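Local coordinates for protein Cys-Gly metallodipeptidase DUG1 (Saccharomyces cerevisiae, PDB 4G1P) that hydrolyses the dipeptide Cys-Gly with a pair of active-site metal ions and serves as the catalytic subunit of the glutathione-degrading DUG complex, at residues Lys11-Leu15 and Asp150-Ser155; Val42-Ala46 and His102-Gln106; Phe190-Val196 and Leu433-Leu438; Ile264-Met270 and Lys357-Val362; Ala397-Ala402 and Tyr471-Tyr475. All coordinates share one frame. Residue numbers count along the deposited sequence, not the author numbering.

Contact 1: residues Lys11-Leu15 and Asp150-Ser155; sequences KIDSL and DAFKAS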
# COMPACT_ATOMS: atom_id res chain seq x y z
N LYS A 11 -13.36 -40.94 22.20
CA LYS A 11 -12.12 -40.39 22.70
C LYS A 11 -11.87 -39.03 22.07
O LYS A 11 -11.24 -38.17 22.66
CB LYS A 11 -10.95 -41.34 22.45
CG LYS A 11 -10.81 -42.39 23.54
CD LYS A 11 -10.80 -41.74 24.91
CE LYS A 11 -11.06 -42.76 26.02
NZ LYS A 11 -10.71 -42.22 27.37
N ILE A 12 -12.39 -38.84 20.86
CA ILE A 12 -12.22 -37.58 20.17
C ILE A 12 -12.96 -36.48 20.92
O ILE A 12 -12.47 -35.35 21.04
CB ILE A 12 -12.70 -37.66 18.72
CG1 ILE A 12 -11.69 -38.43 17.87
CG2 ILE A 12 -12.92 -36.28 18.14
CD1 ILE A 12 -12.10 -38.64 16.43
N ASP A 13 -14.13 -36.82 21.45
CA ASP A 13 -14.87 -35.91 22.30
C ASP A 13 -14.14 -35.64 23.62
O ASP A 13 -14.02 -34.50 24.05
CB ASP A 13 -16.27 -36.45 22.57
CG ASP A 13 -17.18 -36.35 21.36
OD1 ASP A 13 -16.89 -35.53 20.46
OD2 ASP A 13 -18.20 -37.08 21.32
N SER A 14 -13.64 -36.70 24.25
CA SER A 14 -13.03 -36.58 25.57
C SER A 14 -11.74 -35.78 25.53
O SER A 14 -11.38 -35.15 26.51
CB SER A 14 -12.70 -37.96 26.14
OG SER A 14 -13.85 -38.78 26.16
N LEU A 15 -11.04 -35.85 24.41
CA LEU A 15 -9.73 -35.26 24.30
C LEU A 15 -9.78 -33.82 23.79
O LEU A 15 -8.74 -33.20 23.59
CB LEU A 15 -8.84 -36.12 23.41
CG LEU A 15 -8.42 -37.50 23.92
CD1 LEU A 15 -7.44 -38.13 22.94
CD2 LEU A 15 -7.81 -37.40 25.31
N ASP A 150 -3.92 -39.62 18.21
CA ASP A 150 -4.03 -39.67 19.65
C ASP A 150 -5.30 -40.40 20.08
O ASP A 150 -5.29 -41.14 21.06
CB ASP A 150 -4.02 -38.27 20.24
CG ASP A 150 -2.63 -37.69 20.29
OD1 ASP A 150 -1.66 -38.46 20.14
OD2 ASP A 150 -2.51 -36.46 20.48
N ALA A 151 -6.39 -40.19 19.36
CA ALA A 151 -7.66 -40.73 19.79
C ALA A 151 -7.69 -42.24 19.64
O ALA A 151 -8.18 -42.94 20.52
CB ALA A 151 -8.80 -40.09 19.01
N PHE A 152 -7.16 -42.75 18.52
CA PHE A 152 -6.97 -44.18 18.35
C PHE A 152 -6.16 -44.72 19.52
O PHE A 152 -6.49 -45.75 20.11
CB PHE A 152 -6.28 -44.50 17.01
CG PHE A 152 -7.23 -44.62 15.85
CD1 PHE A 152 -7.55 -43.50 15.09
CD2 PHE A 152 -7.81 -45.83 15.53
CE1 PHE A 152 -8.44 -43.60 14.02
CE2 PHE A 152 -8.70 -45.94 14.47
CZ PHE A 152 -9.01 -44.82 13.71
N LYS A 153 -5.10 -43.99 19.88
CA LYS A 153 -4.23 -44.42 20.96
C LYS A 153 -4.98 -44.51 22.28
O LYS A 153 -4.96 -45.54 22.95
CB LYS A 153 -3.02 -43.51 21.07
CG LYS A 153 -1.69 -44.24 20.98
CD LYS A 153 -0.62 -43.39 20.29
CE LYS A 153 -0.57 -41.99 20.89
NZ LYS A 153 0.11 -40.99 20.01
N ALA A 154 -5.68 -43.44 22.65
CA ALA A 154 -6.41 -43.38 23.92
C ALA A 154 -7.57 -44.37 23.99
O ALA A 154 -8.00 -44.76 25.07
CB ALA A 154 -6.91 -41.98 24.18
N SER A 155 -8.10 -44.74 22.83
CA SER A 155 -9.24 -45.64 22.78
C SER A 155 -8.79 -47.10 22.77
O SER A 155 -9.62 -48.00 22.79
CB SER A 155 -10.08 -45.36 21.53
OG SER A 155 -9.41 -45.81 20.36

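Contact 2: residues Val42-Ala46 and His102-Gln106; sequences VFDKA and HYDVQ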
# COMPACT_ATOMS: atom_id res chain seq x y z
N VAL A 42 8.25 -18.93 12.04
CA VAL A 42 7.91 -20.07 11.20
C VAL A 42 8.70 -21.29 11.63
O VAL A 42 8.15 -22.39 11.69
CB VAL A 42 8.11 -19.80 9.69
CG1 VAL A 42 7.56 -20.95 8.89
CG2 VAL A 42 7.39 -18.54 9.30
N PHE A 43 9.98 -21.11 11.96
CA PHE A 43 10.78 -22.24 12.42
C PHE A 43 10.27 -22.78 13.75
O PHE A 43 10.24 -24.00 13.96
CB PHE A 43 12.25 -21.86 12.55
CG PHE A 43 12.86 -21.37 11.27
CD1 PHE A 43 12.47 -21.90 10.04
CD2 PHE A 43 13.83 -20.36 11.29
CE1 PHE A 43 13.04 -21.44 8.87
CE2 PHE A 43 14.40 -19.89 10.11
CZ PHE A 43 14.01 -20.43 8.90
N ASP A 44 9.85 -21.88 14.65
CA ASP A 44 9.34 -22.32 15.95
C ASP A 44 8.07 -23.13 15.78
O ASP A 44 7.84 -24.09 16.52
CB ASP A 44 9.03 -21.13 16.86
CG ASP A 44 10.26 -20.33 17.22
OD1 ASP A 44 11.38 -20.83 17.02
OD2 ASP A 44 10.10 -19.19 17.71
N LYS A 45 7.26 -22.72 14.81
CA LYS A 45 6.03 -23.41 14.49
C LYS A 45 6.36 -24.83 14.03
O LYS A 45 5.77 -25.79 14.52
CB LYS A 45 5.28 -22.64 13.41
CG LYS A 45 3.95 -23.22 12.96
CD LYS A 45 2.85 -22.91 13.93
CE LYS A 45 1.50 -23.48 13.46
NZ LYS A 45 0.79 -22.60 12.51
N ALA A 46 7.32 -24.96 13.12
CA ALA A 46 7.74 -26.28 12.64
C ALA A 46 8.28 -27.11 13.79
O ALA A 46 8.05 -28.32 13.86
CB ALA A 46 8.81 -26.14 11.56
N HIS A 102 -0.23 -27.58 5.64
CA HIS A 102 0.77 -26.54 5.75
C HIS A 102 0.64 -25.74 7.02
O HIS A 102 -0.47 -25.40 7.47
CB HIS A 102 0.77 -25.63 4.52
CG HIS A 102 -0.45 -24.77 4.37
ND1 HIS A 102 -0.55 -23.51 4.94
CD2 HIS A 102 -1.59 -24.95 3.66
CE1 HIS A 102 -1.72 -22.98 4.61
NE2 HIS A 102 -2.36 -23.83 3.83
N TYR A 103 1.79 -25.42 7.61
CA TYR A 103 1.81 -24.78 8.91
C TYR A 103 2.09 -23.28 8.89
O TYR A 103 2.04 -22.64 9.94
CB TYR A 103 2.77 -25.49 9.83
CG TYR A 103 4.21 -25.51 9.39
CD1 TYR A 103 5.03 -24.40 9.59
CD2 TYR A 103 4.77 -26.65 8.81
CE1 TYR A 103 6.37 -24.41 9.20
CE2 TYR A 103 6.11 -26.67 8.43
CZ TYR A 103 6.90 -25.55 8.63
OH TYR A 103 8.23 -25.55 8.27
N ASP A 104 2.41 -22.72 7.72
CA ASP A 104 2.57 -21.27 7.60
C ASP A 104 1.18 -20.71 7.38
O ASP A 104 0.25 -21.47 7.12
CB ASP A 104 3.50 -20.88 6.45
CG ASP A 104 3.00 -21.35 5.09
OD1 ASP A 104 2.79 -22.58 4.91
OD2 ASP A 104 2.83 -20.51 4.19
N VAL A 105 1.06 -19.39 7.50
CA VAL A 105 -0.24 -18.70 7.50
C VAL A 105 -0.15 -17.32 6.87
O VAL A 105 0.91 -16.70 6.86
CB VAL A 105 -0.78 -18.52 8.94
CG1 VAL A 105 -1.10 -19.87 9.59
CG2 VAL A 105 0.21 -17.74 9.80
N GLN A 106 -1.27 -16.82 6.37
CA GLN A 106 -1.38 -15.46 5.86
C GLN A 106 -1.07 -14.41 6.94
O GLN A 106 -1.27 -14.66 8.12
CB GLN A 106 -2.79 -15.22 5.31
CG GLN A 106 -3.07 -15.93 4.00
CD GLN A 106 -2.37 -15.27 2.83
OE1 GLN A 106 -2.47 -14.06 2.65
NE2 GLN A 106 -1.64 -16.06 2.04

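Contact 3: residues Phe190-Val196 and Leu433-Leu438; sequences FKGVDAV and LNTSVL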
# COMPACT_ATOMS: atom_id res chain seq x y z
N PHE A 190 8.87 -41.57 0.31
CA PHE A 190 7.48 -41.80 -0.08
C PHE A 190 7.26 -43.08 -0.89
O PHE A 190 6.18 -43.25 -1.48
CB PHE A 190 6.98 -40.62 -0.90
CG PHE A 190 6.98 -39.32 -0.16
CD1 PHE A 190 6.65 -39.27 1.19
CD2 PHE A 190 7.34 -38.15 -0.80
CE1 PHE A 190 6.65 -38.07 1.87
CE2 PHE A 190 7.33 -36.95 -0.12
CZ PHE A 190 6.99 -36.91 1.22
N LYS A 191 8.26 -43.96 -0.92
CA LYS A 191 8.23 -45.13 -1.80
C LYS A 191 6.99 -46.02 -1.64
O LYS A 191 6.41 -46.45 -2.63
CB LYS A 191 9.52 -45.96 -1.69
CG LYS A 191 9.56 -46.97 -0.55
CD LYS A 191 10.86 -47.78 -0.59
CE LYS A 191 11.06 -48.65 0.67
NZ LYS A 191 10.25 -49.92 0.67
N GLY A 192 6.57 -46.26 -0.41
CA GLY A 192 5.49 -47.21 -0.19
C GLY A 192 4.08 -46.65 -0.18
O GLY A 192 3.12 -47.38 0.11
N VAL A 193 3.94 -45.37 -0.51
CA VAL A 193 2.66 -44.68 -0.36
C VAL A 193 1.58 -45.27 -1.26
O VAL A 193 1.81 -45.50 -2.44
CB VAL A 193 2.81 -43.17 -0.62
CG1 VAL A 193 1.46 -42.50 -0.58
CG2 VAL A 193 3.73 -42.54 0.41
N ASP A 194 0.40 -45.50 -0.69
CA ASP A 194 -0.71 -46.05 -1.46
C ASP A 194 -1.77 -45.02 -1.83
O ASP A 194 -2.64 -45.28 -2.67
CB ASP A 194 -1.35 -47.22 -0.71
CG ASP A 194 -0.38 -48.33 -0.45
OD1 ASP A 194 0.28 -48.77 -1.41
OD2 ASP A 194 -0.26 -48.74 0.72
N ALA A 195 -1.71 -43.86 -1.20
CA ALA A 195 -2.78 -42.89 -1.33
C ALA A 195 -2.36 -41.63 -0.64
O ALA A 195 -1.55 -41.66 0.29
CB ALA A 195 -4.07 -43.43 -0.72
N VAL A 196 -2.91 -40.51 -1.10
CA VAL A 196 -2.64 -39.23 -0.50
C VAL A 196 -3.96 -38.53 -0.15
O VAL A 196 -4.87 -38.46 -0.98
CB VAL A 196 -1.81 -38.35 -1.43
CG1 VAL A 196 -1.74 -36.91 -0.90
CG2 VAL A 196 -0.41 -38.94 -1.58
N LEU A 433 3.91 -39.79 -7.41
CA LEU A 433 3.77 -40.98 -6.59
C LEU A 433 2.91 -42.01 -7.29
O LEU A 433 2.88 -43.18 -6.90
CB LEU A 433 3.18 -40.63 -5.22
CG LEU A 433 3.94 -39.66 -4.30
CD1 LEU A 433 3.37 -39.69 -2.89
CD2 LEU A 433 5.47 -39.91 -4.30
N ASN A 434 2.22 -41.57 -8.33
CA ASN A 434 1.22 -42.38 -9.03
C ASN A 434 0.23 -43.06 -8.10
O ASN A 434 0.16 -44.28 -8.04
CB ASN A 434 1.88 -43.38 -9.98
CG ASN A 434 2.64 -42.69 -11.11
OD1 ASN A 434 3.87 -42.65 -11.10
ND2 ASN A 434 1.90 -42.12 -12.08
N THR A 435 -0.52 -42.24 -7.37
CA THR A 435 -1.63 -42.71 -6.54
C THR A 435 -2.78 -41.74 -6.74
O THR A 435 -2.63 -40.73 -7.42
CB THR A 435 -1.27 -42.68 -5.06
OG1 THR A 435 -0.63 -41.44 -4.75
CG2 THR A 435 -0.33 -43.82 -4.72
N SER A 436 -3.92 -42.05 -6.15
CA SER A 436 -5.04 -41.13 -6.15
C SER A 436 -4.87 -40.11 -5.04
O SER A 436 -4.18 -40.35 -4.05
CB SER A 436 -6.34 -41.88 -5.95
OG SER A 436 -6.31 -42.56 -4.71
N VAL A 437 -5.51 -38.96 -5.20
CA VAL A 437 -5.52 -37.95 -4.16
C VAL A 437 -6.95 -37.64 -3.81
O VAL A 437 -7.79 -37.51 -4.69
CB VAL A 437 -4.83 -36.65 -4.62
CG1 VAL A 437 -5.04 -35.55 -3.59
CG2 VAL A 437 -3.32 -36.89 -4.85
N LEU A 438 -7.22 -37.55 -2.51
CA LEU A 438 -8.52 -37.12 -2.01
C LEU A 438 -8.41 -35.78 -1.25
O LEU A 438 -7.51 -35.60 -0.43
CB LEU A 438 -9.06 -38.19 -1.07
CG LEU A 438 -10.16 -37.72 -0.13
CD1 LEU A 438 -11.46 -37.55 -0.88
CD2 LEU A 438 -10.32 -38.70 1.02
O HOH W 1 -4.37 -44.44 -4.22

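Contact 4: residues Ile264-Met270 and Lys357-Val362; sequences IDGIDEM and KLTSLV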
# COMPACT_ATOMS: atom_id res chain seq x y z
N ILE A 264 -7.80 -10.94 -21.97
CA ILE A 264 -6.54 -11.30 -22.58
C ILE A 264 -6.78 -12.28 -23.72
O ILE A 264 -7.38 -13.32 -23.51
CB ILE A 264 -5.61 -11.90 -21.55
CG1 ILE A 264 -5.19 -10.82 -20.55
CG2 ILE A 264 -4.41 -12.53 -22.22
CD1 ILE A 264 -4.43 -11.34 -19.36
N ASP A 265 -6.32 -11.94 -24.92
CA ASP A 265 -6.48 -12.84 -26.06
C ASP A 265 -5.80 -14.18 -25.83
O ASP A 265 -4.68 -14.25 -25.31
CB ASP A 265 -5.90 -12.22 -27.34
CG ASP A 265 -6.84 -11.22 -27.98
OD1 ASP A 265 -8.05 -11.27 -27.69
OD2 ASP A 265 -6.35 -10.37 -28.78
N GLY A 266 -6.47 -15.25 -26.23
CA GLY A 266 -5.83 -16.55 -26.27
C GLY A 266 -6.27 -17.49 -25.18
O GLY A 266 -6.07 -18.69 -25.31
N ILE A 267 -6.89 -16.96 -24.12
CA ILE A 267 -7.18 -17.80 -22.96
C ILE A 267 -8.38 -18.71 -23.17
O ILE A 267 -8.31 -19.92 -22.91
CB ILE A 267 -7.38 -16.97 -21.69
CG1 ILE A 267 -6.16 -16.10 -21.43
CG2 ILE A 267 -7.61 -17.89 -20.49
CD1 ILE A 267 -6.16 -15.46 -20.07
N ASP A 268 -9.47 -18.12 -23.66
CA ASP A 268 -10.72 -18.81 -23.94
C ASP A 268 -10.52 -20.05 -24.81
O ASP A 268 -11.18 -21.07 -24.62
CB ASP A 268 -11.66 -17.86 -24.66
CG ASP A 268 -13.10 -18.22 -24.48
OD1 ASP A 268 -13.56 -19.19 -25.13
OD2 ASP A 268 -13.78 -17.54 -23.68
N GLU A 269 -9.60 -19.94 -25.75
CA GLU A 269 -9.27 -21.04 -26.66
C GLU A 269 -8.74 -22.25 -25.89
O GLU A 269 -8.98 -23.38 -26.28
CB GLU A 269 -8.25 -20.58 -27.72
CG GLU A 269 -8.77 -19.50 -28.73
CD GLU A 269 -8.96 -18.10 -28.10
OE1 GLU A 269 -8.58 -17.91 -26.94
OE2 GLU A 269 -9.50 -17.20 -28.78
N MET A 270 -8.04 -21.99 -24.80
CA MET A 270 -7.44 -23.06 -24.01
C MET A 270 -8.40 -23.67 -23.01
O MET A 270 -8.08 -24.69 -22.40
CB MET A 270 -6.25 -22.53 -23.23
CG MET A 270 -4.99 -22.39 -24.03
SD MET A 270 -3.66 -21.91 -22.94
CE MET A 270 -4.26 -20.31 -22.41
N LYS A 357 2.00 -21.05 -21.87
CA LYS A 357 1.25 -20.28 -22.86
C LYS A 357 0.48 -19.12 -22.24
O LYS A 357 0.40 -18.03 -22.81
CB LYS A 357 0.31 -21.17 -23.68
CG LYS A 357 -0.33 -20.44 -24.87
CD LYS A 357 -1.14 -21.36 -25.78
CE LYS A 357 -1.84 -20.60 -26.93
NZ LYS A 357 -3.30 -20.32 -26.67
N LEU A 358 -0.10 -19.36 -21.07
CA LEU A 358 -0.88 -18.34 -20.39
C LEU A 358 0.01 -17.16 -20.07
O LEU A 358 -0.37 -16.00 -20.29
CB LEU A 358 -1.49 -18.90 -19.11
CG LEU A 358 -2.23 -17.86 -18.28
CD1 LEU A 358 -3.31 -17.23 -19.08
CD2 LEU A 358 -2.80 -18.47 -17.05
N THR A 359 1.20 -17.45 -19.57
CA THR A 359 2.16 -16.43 -19.24
C THR A 359 2.59 -15.62 -20.47
O THR A 359 2.72 -14.39 -20.41
CB THR A 359 3.38 -17.05 -18.57
OG1 THR A 359 3.00 -17.45 -17.25
CG2 THR A 359 4.53 -16.06 -18.48
N SER A 360 2.79 -16.31 -21.59
CA SER A 360 3.11 -15.62 -22.82
C SER A 360 1.96 -14.72 -23.21
O SER A 360 2.17 -13.56 -23.57
CB SER A 360 3.40 -16.60 -23.94
OG SER A 360 4.63 -17.26 -23.71
N LEU A 361 0.75 -15.24 -23.13
CA LEU A 361 -0.41 -14.47 -23.54
C LEU A 361 -0.53 -13.22 -22.69
O LEU A 361 -0.88 -12.16 -23.18
CB LEU A 361 -1.68 -15.29 -23.45
CG LEU A 361 -1.78 -16.43 -24.46
CD1 LEU A 361 -2.92 -17.39 -24.07
CD2 LEU A 361 -1.97 -15.88 -25.88
N VAL A 362 -0.22 -13.38 -21.40
CA VAL A 362 -0.35 -12.31 -20.43
C VAL A 362 0.68 -11.22 -20.71
O VAL A 362 0.36 -10.04 -20.71
CB VAL A 362 -0.22 -12.85 -19.00
CG1 VAL A 362 0.06 -11.72 -18.02
CG2 VAL A 362 -1.49 -13.59 -18.60

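Contact 5: residues Ala397-Ala402 and Tyr471-Tyr475; sequences AQFTAA and YLQYY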
# COMPACT_ATOMS: atom_id res chain seq x y z
N ALA A 397 -11.41 -45.65 -4.70
CA ALA A 397 -11.48 -46.20 -3.35
C ALA A 397 -11.56 -45.10 -2.28
O ALA A 397 -12.38 -45.18 -1.37
CB ALA A 397 -10.27 -47.11 -3.10
N GLN A 398 -10.71 -44.08 -2.42
CA GLN A 398 -10.61 -43.03 -1.39
C GLN A 398 -11.89 -42.25 -1.19
O GLN A 398 -12.32 -42.06 -0.05
CB GLN A 398 -9.45 -42.08 -1.69
CG GLN A 398 -8.08 -42.61 -1.27
CD GLN A 398 -7.10 -41.49 -0.97
OE1 GLN A 398 -7.17 -40.87 0.09
NE2 GLN A 398 -6.21 -41.22 -1.91
N PHE A 399 -12.49 -41.80 -2.28
CA PHE A 399 -13.75 -41.05 -2.20
C PHE A 399 -14.88 -41.92 -1.65
O PHE A 399 -15.73 -41.44 -0.90
CB PHE A 399 -14.12 -40.46 -3.57
CG PHE A 399 -13.36 -39.21 -3.93
CD1 PHE A 399 -13.77 -37.98 -3.46
CD2 PHE A 399 -12.25 -39.27 -4.75
CE1 PHE A 399 -13.07 -36.81 -3.78
CE2 PHE A 399 -11.55 -38.11 -5.09
CZ PHE A 399 -11.97 -36.88 -4.59
N THR A 400 -14.89 -43.19 -2.00
CA THR A 400 -15.88 -44.10 -1.46
C THR A 400 -15.72 -44.22 0.04
O THR A 400 -16.67 -44.04 0.80
CB THR A 400 -15.75 -45.48 -2.09
OG1 THR A 400 -15.80 -45.35 -3.52
CG2 THR A 400 -16.86 -46.37 -1.62
N ALA A 401 -14.50 -44.51 0.46
CA ALA A 401 -14.16 -44.54 1.88
C ALA A 401 -14.56 -43.23 2.57
O ALA A 401 -15.21 -43.25 3.62
CB ALA A 401 -12.67 -44.81 2.07
N ALA A 402 -14.18 -42.10 1.96
CA ALA A 402 -14.47 -40.79 2.54
C ALA A 402 -15.96 -40.52 2.53
O ALA A 402 -16.48 -39.92 3.47
CB ALA A 402 -13.71 -39.68 1.79
N TYR A 471 -12.69 -42.36 7.74
CA TYR A 471 -12.09 -42.47 6.41
C TYR A 471 -10.85 -43.36 6.41
O TYR A 471 -10.74 -44.24 5.56
CB TYR A 471 -11.79 -41.09 5.82
CG TYR A 471 -10.58 -41.09 4.95
CD1 TYR A 471 -10.64 -41.58 3.66
CD2 TYR A 471 -9.37 -40.63 5.42
CE1 TYR A 471 -9.52 -41.60 2.86
CE2 TYR A 471 -8.25 -40.64 4.64
CZ TYR A 471 -8.33 -41.12 3.36
OH TYR A 471 -7.21 -41.14 2.58
N LEU A 472 -9.92 -43.15 7.33
CA LEU A 472 -8.76 -44.03 7.41
C LEU A 472 -9.19 -45.49 7.67
O LEU A 472 -8.64 -46.43 7.11
CB LEU A 472 -7.75 -43.57 8.48
CG LEU A 472 -7.03 -42.24 8.23
CD1 LEU A 472 -6.24 -41.80 9.45
CD2 LEU A 472 -6.10 -42.32 7.03
N GLN A 473 -10.18 -45.66 8.53
CA GLN A 473 -10.66 -46.98 8.87
C GLN A 473 -11.28 -47.66 7.65
O GLN A 473 -10.92 -48.80 7.31
CB GLN A 473 -11.68 -46.90 10.00
CG GLN A 473 -12.23 -48.26 10.40
CD GLN A 473 -11.14 -49.22 10.85
OE1 GLN A 473 -10.34 -48.90 11.72
NE2 GLN A 473 -11.11 -50.39 10.24
N TYR A 474 -12.19 -46.96 6.98
CA TYR A 474 -12.88 -47.56 5.85
C TYR A 474 -11.93 -47.82 4.69
O TYR A 474 -12.00 -48.87 4.04
CB TYR A 474 -14.03 -46.69 5.37
CG TYR A 474 -15.20 -46.68 6.30
CD1 TYR A 474 -15.44 -47.75 7.16
CD2 TYR A 474 -16.08 -45.61 6.33
CE1 TYR A 474 -16.53 -47.74 8.03
CE2 TYR A 474 -17.16 -45.59 7.18
CZ TYR A 474 -17.39 -46.65 8.03
OH TYR A 474 -18.47 -46.60 8.87
N TYR A 475 -11.04 -46.86 4.44
CA TYR A 475 -10.06 -47.05 3.38
C TYR A 475 -9.27 -48.33 3.64
O TYR A 475 -9.06 -49.13 2.72
CB TYR A 475 -9.15 -45.82 3.23
CG TYR A 475 -8.11 -46.03 2.16
CD1 TYR A 475 -8.45 -46.02 0.82
CD2 TYR A 475 -6.79 -46.29 2.50
CE1 TYR A 475 -7.51 -46.24 -0.15
CE2 TYR A 475 -5.84 -46.51 1.52
CZ TYR A 475 -6.21 -46.48 0.20
OH TYR A 475 -5.27 -46.69 -0.77

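Contact 1: residues Lys11-Leu15 and Asp150-Ser155
K11, A151 and L15 bury the most surface where the end of helix 5-14 meets the end of helix 135-154. A151 is the point of closest backbone approach, its CA 5.3 Å from the CA of K11, a nearness that the small alanine allows. I12 CG1 packs 3.5 Å from A151 CB, while K11 CB lies 3.7 Å from A151 O. K11 contributes its methylene chain rather than its charge: CG is 3.7 Å from S155 CB and CD is 4.0 Å from A154 CB, so a long aliphatic side chain can cover the last turn of the partner helix and still carry its amino group beyond it. L15, just past the end of its own helix, reaches back with CD1 to lie 4.1 Å from A154 CB and 4.1 Å from A151 CA. D150 is engaged elsewhere: it bonds to S56, forms a salt bridge with R22, and pairs within its own helix with K153, whose NZ is 3.1 Å from D150 OD1. No hydrogen bond or salt bridge joins the two segments, so their association here rests on close apolar fit, with small alanines receiving longer side chains.

Contact 2: residues Val42-Ala46 and His102-Gln106
In this M20-family metallopeptidase, helix 39-55 packs on the loop that follows strand 96-102 of the catalytic domain's sheet. H102, at the end of the strand, is a probable zinc ligand, and D104, in the loop, a probable active-site residue. V42 comes first along the helix. Its CG1 lies 3.7 Å from Y103 CE1, and its branched side chain fills space beside the ring. F43 and D44 face elsewhere. One turn on from V42, K45 points at the loop and serves two purposes: its CG packs 3.7 Å from Y103 CD1, while its amino group donates hydrogen bonds. The buried ammonium is met by two oxygens, the Y103 carbonyl and the hydroxyl of T139 on helix 135-154. A46 follows, with its CA over one face of the Y103 ring and its CB 3.5 Å from Y103 CZ; a small residue lets the ring lie close to the helix. The phenol hydroxyl bonds to the carbonyl of P82, so Y103 is held at both ends. Next to it, D104 accepts hydrogen bonds from the backbone nitrogens of E171 and E172, linking the loop to the metal site. The one hydrogen bond between the two segments runs from K45 NZ to Y103 O, 2.9 Å.

Contact 3: residues Phe190-Val196 and Leu433-Leu438
L433 and V196 form the apolar centre, with L433 CD1 4.1 Å from V196 CG2 and also 4.1 Å from V193 CG1. L433 CD2 adds a contact of 3.8 Å with F190 CB, so one branched leucine at the end of helix 426-433 spans the turn 190-193 and the start of the strand. Beyond it N434 leaves the helix with positive phi, a conformation asparagine tolerates well, and T435 brings CG2 to 3.4 Å from D194 O. V196 and V437 pair in parallel register, their side chains on the same face of the sheet with V196 CB 4.0 Å from V437 CG2; beta-branched valines suit such extended backbone. V196 N donates to S436 O at 3.2 Å, and L438 N donates to V196 O at 2.9 Å. At the outer edge, where the strands have not yet closed up, a water donates to D194 O and accepts from S436 N. The contact thus begins the pairing of strands 195-198 and 437-439, the latter outermost in the six-stranded sheet of the catalytic domain. L98 of strand 96-102 packs against V196 and L433, while Q398 of helix 397-410 and Y475 of helix 458-477 cover A195.

Contact 4: residues Ile264-Met270 and Lys357-Val362
A type II beta turn runs from I264 to I267 and leads into a short, weakly bonded helix, 267-270; against both lies a regular stretch of helix 355-371. G266 is the third residue (i+2) of the turn, the position that takes positive phi, here 106°, where a side chain would strike the preceding carbonyl oxygen and, in this setting, also L361 CD2. Glycine therefore suits both the turn and the close approach, its CA 6.4 Å from the CA of L361. L361 is the principal residue of the helix face: CD2 lies 3.2 Å from D265 O, and CD1 lies 3.5 Å from G266 C and 3.6 Å from M270 CE. The flexible, unbranched methionine closes over the leucine from the end of the short helix. Deeper in, I267 CD1 packs 3.5 Å from L358 CD1 and I264 CD1 packs 3.8 Å from V362 CG2, buried apolar residues one helical turn apart on the partner. K357 is exposed, its extended chain carrying NZ to 3.8 Å from M270 CG. Beneath this layer, in what is probably the lid domain of the M20 fold, L358 and V362 rest on Y221 of strand 210-226 and I347 of strand 340-349. The loop residue M353 touches both I267 and L358. The turn 264-267 and helix 267-270 thus pack against helix 355-371, which itself lies on the lid domain's sheet.

Contact 5: residues Ala397-Ala402 and Tyr471-Tyr475
A401, with the largest buried area, lies where the segment axes of 397-402 and 471-475 approach to 8.3 Å at 126°. Its CB sits 3.5 Å from Y475 N and 3.8 Å from Y475 CB, a close approach that alanine's single methyl permits. Y475, with chi1 in the t well, directs its ring along the partner helix, so that CE1 reaches 3.8 Å from Q398 CG and 4.1 Å from A397 CB. Y471 adopts chi1 of 147°, between the usual wells, and its hydroxyl donates a short hydrogen bond of 2.5 Å from OH to Q398 OE1. Y474, with chi1 in the m well, turns its ring past A401, the carbonyl O of A401 lying at the ring edge, 3.7 Å from Y474 CD2. Glutamine suits this buried place, since the Q398 amide can accept from Y471 through OE1 and donate through NE2 to S436 and V196 O. Both helices lie on the catalytic sheet, touching L438 of strand 437-439 and A195 of strand 195-198.

How the contacts relate
Contacts 1, 2, 3 and 5 belong to the catalytic domain: contact 3 pairs two strands of its six-stranded sheet and contact 5 lies on them. Contact 4 lies on the second sheet, its centre about 51 Å from that of contact 1. Along the chain, contact 2 is nested within the loop closed by contact 1, and contact 4 within that closed by contact 3. Contacts 3 and 5 alternate in sequence and touch, centres about 14 Å apart, Q398 NE2 hydrogen-bonding, probably, to V196 O and S436 OG. Contact 1 comes within about 4 Å of contact 5, nearest atoms. Contact 2 is nearest the metal site, the V105 side chain about 8 Å from a bound zinc; contacts 1 and 4 lie away from it.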